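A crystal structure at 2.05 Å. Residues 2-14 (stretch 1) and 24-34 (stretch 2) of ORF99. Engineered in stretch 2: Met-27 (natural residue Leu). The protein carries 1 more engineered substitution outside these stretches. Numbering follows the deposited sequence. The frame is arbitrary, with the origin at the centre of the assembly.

Stretch 1 (2-14) DTHEFHKLLIKVV
Stretch 2 (24-34) EFEMKLNTTLD

A helix that begins at Thr-3 and runs on past Val-14 packs across one face of an extended strand that runs through Phe-25 to Leu-33. Their N-to-C directions differ by 91°, and the axes approach to 9.9 Å. The helix is regular, with phi/psi near -60/-43 and i to i-4 backbone bonds throughout. Asp-2 starts it: with chi1 t, its OD2 accepts from Glu-5 N at 2.7 Å as the N-cap.

The register is set by CA pairs: Thr-3 with Thr-31 (8.4 Å), His-7 with Leu-33 (7.3 Å), Leu-10 with Met-27 (9.5 Å) and Val-13 with Phe-25 (8.9 Å). The helix thus offers residues spaced three and four apart, while strand alternation turns Phe-25, Met-27, Leu-29 and Thr-31 toward it. Together the stretches bury 481 Å².

The one polar link lies near the start of the helix. His-7, chi1 m and chi2 162°, brings NE2 to 2.6 Å from Thr-31 OG1, in a nearly linear hydrogen bond along the ring edge. Its ND1 is bonded elsewhere in the structure, so both ring nitrogens are satisfied in a buried site. Thr-31 takes chi1 t, which aims OG1 at the imidazole and leaves CG2 for apolar neighbours. Leu-33 starts sideways, but with chi1 -84° and chi2 p it carries CD1 over the His-7 ring face, 3.9 Å from the centroid.

Phe-6 also leaves its backbone sideways; chi1 t and chi2 80° swing the ring inward. Its edge meets the strand, CE2 lying 3.3 Å from Thr-31 CG2 and CZ 3.7 Å from Leu-29 CD2. Leu-29 (m, t) points toward the helix, and its CD2 also lies 4.2 Å from Leu-10 CD2.

Leu-10, in the common m, t rotamer, spans several strand residues: CD1 is 3.9 Å from Thr-31 CG2, and CD2 is 3.6 Å from Met-27 CE. Met-27 is an engineered selenomethionine in place of Leu; chi1 m and chi2 t extend it, then chi3 m turns CE to within 4.1 Å of Val-13 CG1.

At the other end Phe-25, chi1 p and chi2 94°, presents a ring face to Val-13. Val-13, chi1 t, sets CG1 3.9 Å from the ring centroid, 11° off the normal, so a compact methyl sits squarely over the aromatic surface. Val-14, also t, adds CG2 at 4.2 Å from Phe-25 CZ. Lys-8, Lys-12, Glu-26 and Lys-28 make no contact across the stretches; the side chains that meet there are apolar apart from the His-7 to Thr-31 pair.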

# COMPACT_ATOMS: atom_id res chain seq x y z
N ASP C 2 9.71 13.63 -5.12
CA ASP C 2 11.07 13.28 -4.76
C ASP C 2 11.24 11.78 -4.43
O ASP C 2 10.45 11.20 -3.70
CB ASP C 2 11.52 14.18 -3.60
CG ASP C 2 12.85 13.79 -3.03
OD1 ASP C 2 13.90 14.09 -3.64
OD2 ASP C 2 12.85 13.19 -1.94
N THR C 3 12.30 11.18 -4.98
CA THR C 3 12.63 9.76 -4.84
C THR C 3 13.05 9.36 -3.41
O THR C 3 12.63 8.31 -2.91
CB THR C 3 13.72 9.39 -5.88
OG1 THR C 3 13.26 9.80 -7.18
CG2 THR C 3 14.02 7.90 -5.88
N HIS C 4 13.86 10.19 -2.75
CA HIS C 4 14.17 9.98 -1.34
C HIS C 4 12.91 9.97 -0.45
O HIS C 4 12.75 9.12 0.42
CB HIS C 4 15.19 11.03 -0.86
CG HIS C 4 15.35 11.09 0.63
ND1 HIS C 4 16.08 10.16 1.33
CD2 HIS C 4 14.86 11.96 1.54
CE1 HIS C 4 16.04 10.45 2.62
NE2 HIS C 4 15.30 11.54 2.77
N GLU C 5 12.02 10.94 -0.68
CA GLU C 5 10.79 11.04 0.09
C GLU C 5 9.92 9.82 -0.19
O GLU C 5 9.26 9.32 0.71
CB GLU C 5 10.03 12.33 -0.24
CG GLU C 5 10.75 13.61 0.20
CD GLU C 5 11.03 13.67 1.71
OE1 GLU C 5 10.31 13.02 2.49
OE2 GLU C 5 11.97 14.40 2.10
N PHE C 6 9.95 9.37 -1.44
CA PHE C 6 9.25 8.16 -1.86
C PHE C 6 9.74 6.93 -1.09
O PHE C 6 8.93 6.16 -0.56
CB PHE C 6 9.36 8.00 -3.40
CG PHE C 6 8.72 6.74 -3.93
CD1 PHE C 6 7.34 6.66 -4.13
CD2 PHE C 6 9.50 5.62 -4.24
CE1 PHE C 6 6.76 5.50 -4.63
CE2 PHE C 6 8.91 4.45 -4.76
CZ PHE C 6 7.54 4.39 -4.93
N HIS C 7 11.06 6.77 -0.98
CA HIS C 7 11.60 5.60 -0.26
C HIS C 7 11.31 5.68 1.24
O HIS C 7 11.01 4.66 1.87
CB HIS C 7 13.09 5.40 -0.56
CG HIS C 7 13.37 5.16 -2.01
ND1 HIS C 7 14.62 5.31 -2.57
CD2 HIS C 7 12.55 4.79 -3.03
CE1 HIS C 7 14.56 5.04 -3.86
NE2 HIS C 7 13.31 4.73 -4.17
N LYS C 8 11.40 6.89 1.79
CA LYS C 8 10.98 7.14 3.17
C LYS C 8 9.51 6.74 3.41
O LYS C 8 9.19 6.16 4.45
CB LYS C 8 11.18 8.62 3.55
CG LYS C 8 12.55 8.92 4.12
CD LYS C 8 12.71 10.40 4.52
CE LYS C 8 11.72 10.82 5.63
NZ LYS C 8 11.76 12.29 5.88
N LEU C 9 8.63 7.08 2.48
CA LEU C 9 7.23 6.65 2.58
C LEU C 9 7.08 5.12 2.54
O LEU C 9 6.33 4.54 3.33
CB LEU C 9 6.33 7.33 1.53
CG LEU C 9 4.85 6.90 1.53
CD1 LEU C 9 3.92 8.07 1.29
CD2 LEU C 9 4.55 5.76 0.51
N LEU C 10 7.80 4.46 1.64
CA LEU C 10 7.73 2.99 1.58
C LEU C 10 8.14 2.34 2.91
O LEU C 10 7.52 1.37 3.35
CB LEU C 10 8.60 2.44 0.45
CG LEU C 10 8.27 2.87 -0.99
CD1 LEU C 10 9.25 2.23 -1.98
CD2 LEU C 10 6.83 2.53 -1.34
N ILE C 11 9.19 2.89 3.53
CA ILE C 11 9.68 2.41 4.82
C ILE C 11 8.61 2.60 5.89
O ILE C 11 8.37 1.70 6.70
CB ILE C 11 11.02 3.12 5.24
CG1 ILE C 11 12.17 2.69 4.32
CG2 ILE C 11 11.39 2.80 6.69
CD1 ILE C 11 13.34 3.66 4.31
N LYS C 12 7.98 3.77 5.89
CA LYS C 12 6.86 4.09 6.76
C LYS C 12 5.64 3.17 6.58
O LYS C 12 4.99 2.79 7.57
CB LYS C 12 6.46 5.55 6.57
CG LYS C 12 5.35 6.03 7.50
CD LYS C 12 5.73 5.94 8.99
CE LYS C 12 4.69 6.67 9.83
NZ LYS C 12 4.97 6.67 11.30
N VAL C 13 5.30 2.86 5.33
CA VAL C 13 4.24 1.89 5.02
C VAL C 13 4.54 0.59 5.76
O VAL C 13 3.65 0.04 6.44
CB VAL C 13 4.05 1.66 3.48
CG1 VAL C 13 3.18 0.40 3.16
CG2 VAL C 13 3.44 2.91 2.81
N VAL C 14 5.77 0.11 5.65
CA VAL C 14 6.17 -1.15 6.29
C VAL C 14 6.08 -1.01 7.82
O VAL C 14 5.52 -1.88 8.51
CB VAL C 14 7.58 -1.65 5.78
CG1 VAL C 14 8.11 -2.83 6.61
CG2 VAL C 14 7.49 -2.04 4.32
N GLU C 24 -2.90 -5.28 6.29
CA GLU C 24 -2.22 -6.00 5.20
C GLU C 24 -2.11 -5.07 4.00
O GLU C 24 -2.88 -4.10 3.90
CB GLU C 24 -3.02 -7.25 4.78
CG GLU C 24 -3.14 -8.30 5.89
CD GLU C 24 -3.64 -9.62 5.37
OE1 GLU C 24 -4.60 -9.60 4.57
OE2 GLU C 24 -3.06 -10.68 5.74
N PHE C 25 -1.21 -5.36 3.07
CA PHE C 25 -1.08 -4.47 1.90
C PHE C 25 -0.28 -5.19 0.84
O PHE C 25 0.37 -6.21 1.11
CB PHE C 25 -0.39 -3.13 2.27
CG PHE C 25 1.11 -3.25 2.46
CD1 PHE C 25 1.98 -2.99 1.40
CD2 PHE C 25 1.64 -3.68 3.68
CE1 PHE C 25 3.38 -3.14 1.57
CE2 PHE C 25 3.04 -3.84 3.85
CZ PHE C 25 3.89 -3.56 2.80
N GLU C 26 -0.34 -4.65 -0.38
CA GLU C 26 0.58 -5.02 -1.44
C GLU C 26 0.76 -3.79 -2.32
O GLU C 26 -0.15 -2.98 -2.47
CB GLU C 26 0.04 -6.19 -2.27
CG GLU C 26 -1.24 -5.91 -3.00
CD GLU C 26 -1.79 -7.16 -3.71
OE1 GLU C 26 -1.03 -8.14 -3.93
OE2 GLU C 26 -2.98 -7.12 -4.08
N MSE C 27 1.94 -3.65 -2.89
CA MSE C 27 2.23 -2.53 -3.78
C MSE C 27 3.13 -3.05 -4.89
O MSE C 27 4.07 -3.80 -4.62
CB MSE C 27 2.98 -1.42 -3.06
CG MSE C 27 2.23 -0.66 -2.01
SE MSE C 27 3.45 0.71 -1.36
CE MSE C 27 4.82 -0.37 -0.51
N LYS C 28 2.80 -2.67 -6.12
CA LYS C 28 3.64 -2.94 -7.26
C LYS C 28 4.42 -1.67 -7.54
O LYS C 28 3.85 -0.56 -7.50
CB LYS C 28 2.78 -3.32 -8.46
CG LYS C 28 3.56 -3.75 -9.69
CD LYS C 28 2.60 -4.24 -10.77
CE LYS C 28 3.35 -4.90 -11.94
NZ LYS C 28 4.19 -3.91 -12.64
N LEU C 29 5.72 -1.84 -7.81
CA LEU C 29 6.68 -0.75 -7.82
C LEU C 29 7.93 -1.06 -8.65
O LEU C 29 8.31 -2.22 -8.81
CB LEU C 29 7.38 -0.66 -6.44
CG LEU C 29 6.50 -0.48 -5.20
CD1 LEU C 29 7.22 -0.93 -3.95
CD2 LEU C 29 6.02 1.00 -5.13
N ASN C 30 8.62 0.04 -9.03
CA ASN C 30 9.82 -0.12 -9.86
C ASN C 30 10.72 1.01 -9.45
O ASN C 30 10.82 2.02 -10.13
CB ASN C 30 9.58 -0.11 -11.37
CG ASN C 30 10.82 -0.47 -12.17
OD1 ASN C 30 11.89 -0.74 -11.62
ND2 ASN C 30 10.67 -0.46 -13.48
N THR C 31 11.36 0.85 -8.31
CA THR C 31 12.22 1.90 -7.78
C THR C 31 13.48 1.26 -7.20
O THR C 31 13.45 0.11 -6.73
CB THR C 31 11.42 2.79 -6.74
OG1 THR C 31 12.20 3.92 -6.34
CG2 THR C 31 10.98 1.97 -5.51
N THR C 32 14.60 1.98 -7.26
CA THR C 32 15.87 1.41 -6.87
C THR C 32 16.37 2.01 -5.56
O THR C 32 16.64 3.21 -5.47
CB THR C 32 16.94 1.55 -7.99
OG1 THR C 32 16.48 0.85 -9.15
CG2 THR C 32 18.28 0.95 -7.55
N LEU C 33 16.50 1.14 -4.56
CA LEU C 33 16.92 1.50 -3.22
C LEU C 33 18.40 1.25 -2.98
O LEU C 33 18.91 0.18 -3.33
CB LEU C 33 16.16 0.67 -2.19
CG LEU C 33 14.77 1.10 -1.72
CD1 LEU C 33 13.78 1.15 -2.88
CD2 LEU C 33 14.29 0.14 -0.64
N ASP C 34 19.03 2.24 -2.35
CA ASP C 34 20.36 2.10 -1.74
C ASP C 34 20.30 1.01 -0.66
O ASP C 34 19.24 0.76 -0.09
CB ASP C 34 20.73 3.47 -1.13
CG ASP C 34 22.02 3.46 -0.35
OD1 ASP C 34 22.80 2.48 -0.38
OD2 ASP C 34 22.28 4.49 0.32